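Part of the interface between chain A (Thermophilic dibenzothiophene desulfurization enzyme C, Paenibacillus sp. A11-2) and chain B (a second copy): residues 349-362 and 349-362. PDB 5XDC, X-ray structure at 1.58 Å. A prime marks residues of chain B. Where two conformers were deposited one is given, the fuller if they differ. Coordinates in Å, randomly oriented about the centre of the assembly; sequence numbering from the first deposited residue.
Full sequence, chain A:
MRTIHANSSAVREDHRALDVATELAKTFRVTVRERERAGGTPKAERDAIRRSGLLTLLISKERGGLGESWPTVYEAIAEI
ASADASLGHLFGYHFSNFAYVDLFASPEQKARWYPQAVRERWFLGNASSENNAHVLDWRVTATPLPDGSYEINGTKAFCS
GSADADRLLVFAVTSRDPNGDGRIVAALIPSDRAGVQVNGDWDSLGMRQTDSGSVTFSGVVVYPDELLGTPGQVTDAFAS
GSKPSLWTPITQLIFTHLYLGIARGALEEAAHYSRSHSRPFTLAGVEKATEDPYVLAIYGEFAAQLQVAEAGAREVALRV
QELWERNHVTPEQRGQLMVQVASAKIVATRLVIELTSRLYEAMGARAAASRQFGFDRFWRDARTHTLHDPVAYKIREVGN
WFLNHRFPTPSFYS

Chain A (349-362) TRLVIELTSRLYEA
Chain B (349-362) TRLVIELTSRLYEA

This is a polar, water-lined contact between the same helical segment of two copies of the protein, in which salt bridges at the ends flank two isoleucine–serine contacts and a bridged pair of glutamates at the middle. The helices run roughly antiparallel, at 140° between their N-to-C directions, and their axes come no closer than 10.8 Å. The register centres on Glu354, whose CA lies 8.2 Å from the CA of Glu354′; the CA atoms of Ile353 and Ser357′ are 7.7 Å apart, and those of Ser357 and Ile353′ 7.8 Å. Together the stretches bury 437 Å².

Chain B is helical throughout, kinked where the N atoms of Tyr360′ and Glu361′ lack bonds to the turn before; chain A is helical over most of its stretch. In both, phi/psi is near -65/-45 over residues 349-355, with psi about -20° at Thr356 and Arg358, and i to i-4 bonds form such as Ile353 N to Thr349 O (3.1 Å). The turn then tightens: Glu361 N bonds to Arg358 O (2.9 Å). Ser357, with phi near -90°, lies just before this change. The leucines, Val352 and Ala362 of both chains are buried but touch nothing across the contact, while Thr356 (chi1 p) returns its OG1 to Val352 O at 2.8 Å.

Ile353 and Ser357, one turn apart, both direct CA-to-CB toward the partner. Ile353 is m, m and Ser357 is t in both chains. Ile353 CG2 packs 3.4 Å from Ser357′ OG, and Ser357 OG lies 3.5 Å from Ile353′ CG2. The small serine leaves room for the branched isoleucine and for a water: one water donates to Ile353 O (2.8 Å) and pairs with Ser357′ OG (2.8 Å), and another donates to Ile353′ O (2.7 Å) and pairs with Ser357 OG (2.8 Å).

Arginine suits the ends because its long chain, leaving CA sideways, can still carry a charge across the gap. Arg350 and Arg350′ share the m, m, t rotamer. Arg350 NH1 donates to Glu361′ OE2 at 2.5 Å, near the guanidinium plane, supported by a weak bond from NH2 to Glu361′ OE1 (3.5 Å); Glu361′ is extended, t, t. At the other end Arg350′ NH1 donates to Glu361 OE1 at 2.9 Å, and a water accepting from Arg350′ NH1 (2.9 Å) donates to Glu361 OE2 (3.0 Å). Glu361, m, t, also receives Arg358 NH2 on OE1 (3.0 Å). Its carboxylate thus offsets two like charges, Arg358 NH2 and Arg350′ NH1, only 3.5 Å apart.

The middle breaks the symmetry. Glu354 is t, p, whereas Glu354′ is m, t. Arg358′, nearly extended after its m chi1, makes a weak salt-bridging hydrogen bond from NH2 to Glu354 OE1 (3.3 Å); a water donates to that OE1 (2.6 Å) and accepts from Arg358′ NE (3.1 Å). Arg358, m with chi2 at -147° and chi3 at 47°, instead bends so that its guanidinium meets Glu361 of its own chain. Another water donates to Glu354 OE2 (3.2 Å) and Glu354′ OE2 (2.7 Å), bridging two carboxylates that would otherwise repel.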

# COMPACT_ATOMS: atom_id res chain seq x y z
N THR A 349 -13.56 0.28 -4.67
CA THR A 349 -13.57 0.91 -3.35
C THR A 349 -12.17 1.38 -2.96
O THR A 349 -11.97 2.54 -2.57
CB THR A 349 -14.11 -0.07 -2.30
OG1 THR A 349 -15.50 -0.34 -2.55
CG2 THR A 349 -13.99 0.51 -0.90
N ARG A 350 -11.18 0.49 -3.05
CA ARG A 350 -9.82 0.87 -2.68
C ARG A 350 -9.33 2.00 -3.57
O ARG A 350 -8.72 2.96 -3.08
CB ARG A 350 -8.87 -0.32 -2.79
CG ARG A 350 -9.19 -1.49 -1.89
CD ARG A 350 -9.34 -1.07 -0.48
NE ARG A 350 -9.26 -2.19 0.45
CZ ARG A 350 -9.74 -2.13 1.69
NH1 ARG A 350 -10.33 -1.01 2.11
NH2 ARG A 350 -9.63 -3.17 2.51
N LEU A 351 -9.59 1.89 -4.87
CA LEU A 351 -9.11 2.89 -5.82
C LEU A 351 -9.71 4.26 -5.52
O LEU A 351 -8.98 5.26 -5.43
CB LEU A 351 -9.47 2.46 -7.24
CG LEU A 351 -9.19 3.50 -8.32
CD1 LEU A 351 -7.72 3.89 -8.34
CD2 LEU A 351 -9.59 2.98 -9.69
N VAL A 352 -11.03 4.35 -5.37
CA VAL A 352 -11.65 5.67 -5.24
C VAL A 352 -11.27 6.32 -3.92
O VAL A 352 -11.04 7.54 -3.87
CB VAL A 352 -13.18 5.60 -5.43
CG1 VAL A 352 -13.88 4.89 -4.27
CG2 VAL A 352 -13.74 7.02 -5.64
N ILE A 353 -11.17 5.53 -2.85
CA ILE A 353 -10.83 6.10 -1.55
C ILE A 353 -9.40 6.63 -1.56
O ILE A 353 -9.13 7.71 -1.02
CB ILE A 353 -11.05 5.08 -0.43
CG1 ILE A 353 -12.55 4.78 -0.30
CG2 ILE A 353 -10.48 5.60 0.89
CD1 ILE A 353 -13.41 5.94 0.14
N GLU A 354 -8.48 5.90 -2.18
CA GLU A 354 -7.09 6.36 -2.25
C GLU A 354 -6.94 7.56 -3.18
O GLU A 354 -6.33 8.58 -2.82
CB GLU A 354 -6.19 5.21 -2.70
CG GLU A 354 -4.70 5.55 -2.79
CD GLU A 354 -3.98 5.52 -1.45
OE1 GLU A 354 -4.66 5.45 -0.39
OE2 GLU A 354 -2.73 5.55 -1.45
N LEU A 355 -7.52 7.47 -4.38
CA LEU A 355 -7.37 8.50 -5.40
C LEU A 355 -7.91 9.85 -4.93
O LEU A 355 -7.29 10.90 -5.14
CB LEU A 355 -8.10 8.02 -6.65
CG LEU A 355 -8.15 8.82 -7.93
CD1 LEU A 355 -8.47 7.84 -9.05
CD2 LEU A 355 -9.21 9.90 -7.82
N THR A 356 -9.10 9.85 -4.33
CA THR A 356 -9.75 11.12 -4.02
C THR A 356 -9.01 11.87 -2.93
O THR A 356 -9.15 13.09 -2.84
CB THR A 356 -11.22 10.93 -3.62
OG1 THR A 356 -11.36 10.00 -2.53
CG2 THR A 356 -12.02 10.45 -4.82
N SER A 357 -8.24 11.17 -2.12
CA SER A 357 -7.41 11.80 -1.10
C SER A 357 -6.02 12.16 -1.65
O SER A 357 -5.54 13.28 -1.46
CB SER A 357 -7.31 10.87 0.11
OG SER A 357 -6.44 11.40 1.10
N ARG A 358 -5.36 11.23 -2.34
CA ARG A 358 -3.97 11.45 -2.72
C ARG A 358 -3.80 12.41 -3.89
O ARG A 358 -2.71 12.98 -4.03
CB ARG A 358 -3.31 10.11 -3.01
CG ARG A 358 -3.26 9.27 -1.72
CD ARG A 358 -2.06 8.38 -1.59
NE ARG A 358 -0.81 9.06 -1.91
CZ ARG A 358 -0.03 8.74 -2.94
NH1 ARG A 358 -0.33 7.73 -3.75
NH2 ARG A 358 1.08 9.43 -3.16
N LEU A 359 -4.83 12.66 -4.69
CA LEU A 359 -4.65 13.56 -5.82
C LEU A 359 -4.34 14.99 -5.38
O LEU A 359 -3.78 15.75 -6.18
CB LEU A 359 -5.87 13.57 -6.73
CG LEU A 359 -5.79 12.51 -7.83
CD1 LEU A 359 -7.17 12.38 -8.46
CD2 LEU A 359 -4.73 12.88 -8.86
N TYR A 360 -4.66 15.35 -4.14
CA TYR A 360 -4.22 16.66 -3.64
C TYR A 360 -2.71 16.81 -3.76
O TYR A 360 -2.21 17.92 -3.95
CB TYR A 360 -4.63 16.84 -2.18
CG TYR A 360 -6.05 17.32 -1.97
CD1 TYR A 360 -6.36 18.68 -2.02
CD2 TYR A 360 -7.08 16.42 -1.74
CE1 TYR A 360 -7.65 19.13 -1.82
CE2 TYR A 360 -8.38 16.87 -1.54
CZ TYR A 360 -8.65 18.22 -1.58
OH TYR A 360 -9.95 18.65 -1.39
N GLU A 361 -1.97 15.71 -3.61
CA GLU A 361 -0.51 15.77 -3.65
C GLU A 361 -0.01 16.17 -5.03
O GLU A 361 1.07 16.76 -5.15
CB GLU A 361 0.07 14.43 -3.21
CG GLU A 361 -0.30 14.13 -1.77
CD GLU A 361 -0.11 12.68 -1.35
OE1 GLU A 361 0.90 12.08 -1.81
OE2 GLU A 361 -0.95 12.17 -0.54
N ALA A 362 -0.77 15.86 -6.08
CA ALA A 362 -0.45 16.33 -7.42
C ALA A 362 -0.83 17.79 -7.64
O ALA A 362 -0.16 18.48 -8.41
CB ALA A 362 -1.15 15.45 -8.45
N THR B 349 3.44 11.83 7.43
CA THR B 349 2.53 12.27 6.38
C THR B 349 1.72 11.10 5.84
O THR B 349 0.49 11.15 5.80
CB THR B 349 3.32 12.94 5.24
OG1 THR B 349 3.93 14.15 5.71
CG2 THR B 349 2.40 13.27 4.05
N ARG B 350 2.40 10.03 5.42
CA ARG B 350 1.69 8.87 4.90
C ARG B 350 0.73 8.32 5.94
O ARG B 350 -0.42 7.97 5.62
CB ARG B 350 2.68 7.79 4.47
CG ARG B 350 3.65 8.21 3.36
CD ARG B 350 2.92 8.75 2.15
NE ARG B 350 3.77 8.83 0.97
CZ ARG B 350 3.51 9.61 -0.08
NH1 ARG B 350 2.42 10.38 -0.08
NH2 ARG B 350 4.32 9.62 -1.13
N LEU B 351 1.18 8.26 7.20
CA LEU B 351 0.35 7.69 8.25
C LEU B 351 -0.92 8.50 8.45
O LEU B 351 -2.03 7.94 8.45
CB LEU B 351 1.15 7.61 9.56
CG LEU B 351 0.30 7.16 10.75
CD1 LEU B 351 -0.28 5.78 10.48
CD2 LEU B 351 1.13 7.18 12.04
N VAL B 352 -0.80 9.81 8.62
CA VAL B 352 -1.98 10.59 8.98
C VAL B 352 -2.97 10.63 7.82
O VAL B 352 -4.18 10.59 8.03
CB VAL B 352 -1.60 12.00 9.48
CG1 VAL B 352 -1.10 12.90 8.37
CG2 VAL B 352 -2.81 12.63 10.18
N ILE B 353 -2.47 10.69 6.58
CA ILE B 353 -3.37 10.78 5.44
C ILE B 353 -4.13 9.46 5.25
O ILE B 353 -5.33 9.46 4.96
CB ILE B 353 -2.59 11.18 4.17
CG1 ILE B 353 -2.07 12.63 4.28
CG2 ILE B 353 -3.44 11.03 2.90
CD1 ILE B 353 -3.14 13.69 4.48
N GLU B 354 -3.46 8.32 5.45
CA GLU B 354 -4.13 7.02 5.34
C GLU B 354 -5.12 6.81 6.47
O GLU B 354 -6.27 6.43 6.24
CB GLU B 354 -3.09 5.88 5.35
CG GLU B 354 -2.22 5.83 4.14
CD GLU B 354 -1.22 4.69 4.17
OE1 GLU B 354 -1.19 3.93 5.16
OE2 GLU B 354 -0.45 4.54 3.19
N LEU B 355 -4.69 7.09 7.70
CA LEU B 355 -5.47 6.78 8.89
C LEU B 355 -6.76 7.60 8.97
O LEU B 355 -7.83 7.07 9.30
CB LEU B 355 -4.56 7.03 10.10
CG LEU B 355 -4.99 6.99 11.54
CD1 LEU B 355 -3.69 6.86 12.37
CD2 LEU B 355 -5.76 8.24 11.92
N THR B 356 -6.68 8.89 8.67
CA THR B 356 -7.84 9.74 8.85
C THR B 356 -8.94 9.41 7.86
O THR B 356 -10.11 9.72 8.12
CB THR B 356 -7.46 11.22 8.74
OG1 THR B 356 -6.80 11.48 7.50
CG2 THR B 356 -6.56 11.62 9.90
N SER B 357 -8.60 8.76 6.75
CA SER B 357 -9.57 8.31 5.76
C SER B 357 -10.03 6.88 6.04
O SER B 357 -11.23 6.61 6.06
CB SER B 357 -8.96 8.39 4.36
OG SER B 357 -9.84 7.84 3.41
N ARG B 358 -9.09 5.97 6.30
CA ARG B 358 -9.44 4.56 6.38
C ARG B 358 -10.12 4.18 7.68
O ARG B 358 -10.79 3.15 7.73
CB ARG B 358 -8.18 3.71 6.20
CG ARG B 358 -7.67 3.71 4.76
CD ARG B 358 -6.34 2.99 4.66
NE ARG B 358 -5.68 3.24 3.38
CZ ARG B 358 -4.43 2.90 3.10
NH1 ARG B 358 -3.68 2.29 4.01
NH2 ARG B 358 -3.93 3.16 1.90
N LEU B 359 -9.99 4.98 8.74
CA LEU B 359 -10.65 4.64 9.99
C LEU B 359 -12.17 4.60 9.84
O LEU B 359 -12.84 3.92 10.63
CB LEU B 359 -10.26 5.61 11.11
CG LEU B 359 -8.91 5.31 11.77
CD1 LEU B 359 -8.48 6.44 12.69
CD2 LEU B 359 -8.99 4.01 12.54
N TYR B 360 -12.73 5.28 8.84
CA TYR B 360 -14.17 5.15 8.60
C TYR B 360 -14.55 3.69 8.37
O TYR B 360 -15.64 3.26 8.76
CB TYR B 360 -14.61 5.99 7.40
CG TYR B 360 -14.88 7.45 7.71
CD1 TYR B 360 -16.12 7.86 8.18
CD2 TYR B 360 -13.90 8.42 7.53
CE1 TYR B 360 -16.38 9.18 8.47
CE2 TYR B 360 -14.17 9.76 7.82
CZ TYR B 360 -15.40 10.13 8.29
OH TYR B 360 -15.67 11.44 8.60
N GLU B 361 -13.67 2.93 7.72
CA GLU B 361 -13.96 1.53 7.43
C GLU B 361 -14.14 0.73 8.71
O GLU B 361 -14.93 -0.23 8.74
CB GLU B 361 -12.82 0.96 6.58
CG GLU B 361 -13.10 -0.40 5.98
CD GLU B 361 -12.01 -0.84 5.00
OE1 GLU B 361 -11.43 -1.91 5.22
OE2 GLU B 361 -11.76 -0.13 4.00
N ALA B 362 -13.46 1.12 9.78
CA ALA B 362 -13.62 0.46 11.06
C ALA B 362 -14.87 0.92 11.80
O ALA B 362 -15.45 0.14 12.56
CB ALA B 362 -12.39 0.71 11.95
O HOH W 1 -7.90 7.43 1.48
O HOH W 2 -6.78 4.92 1.06
O HOH W 3 -0.63 5.88 0.88
O HOH W 4 -5.95 8.99 2.35
O HOH W 5 0.18 10.67 1.76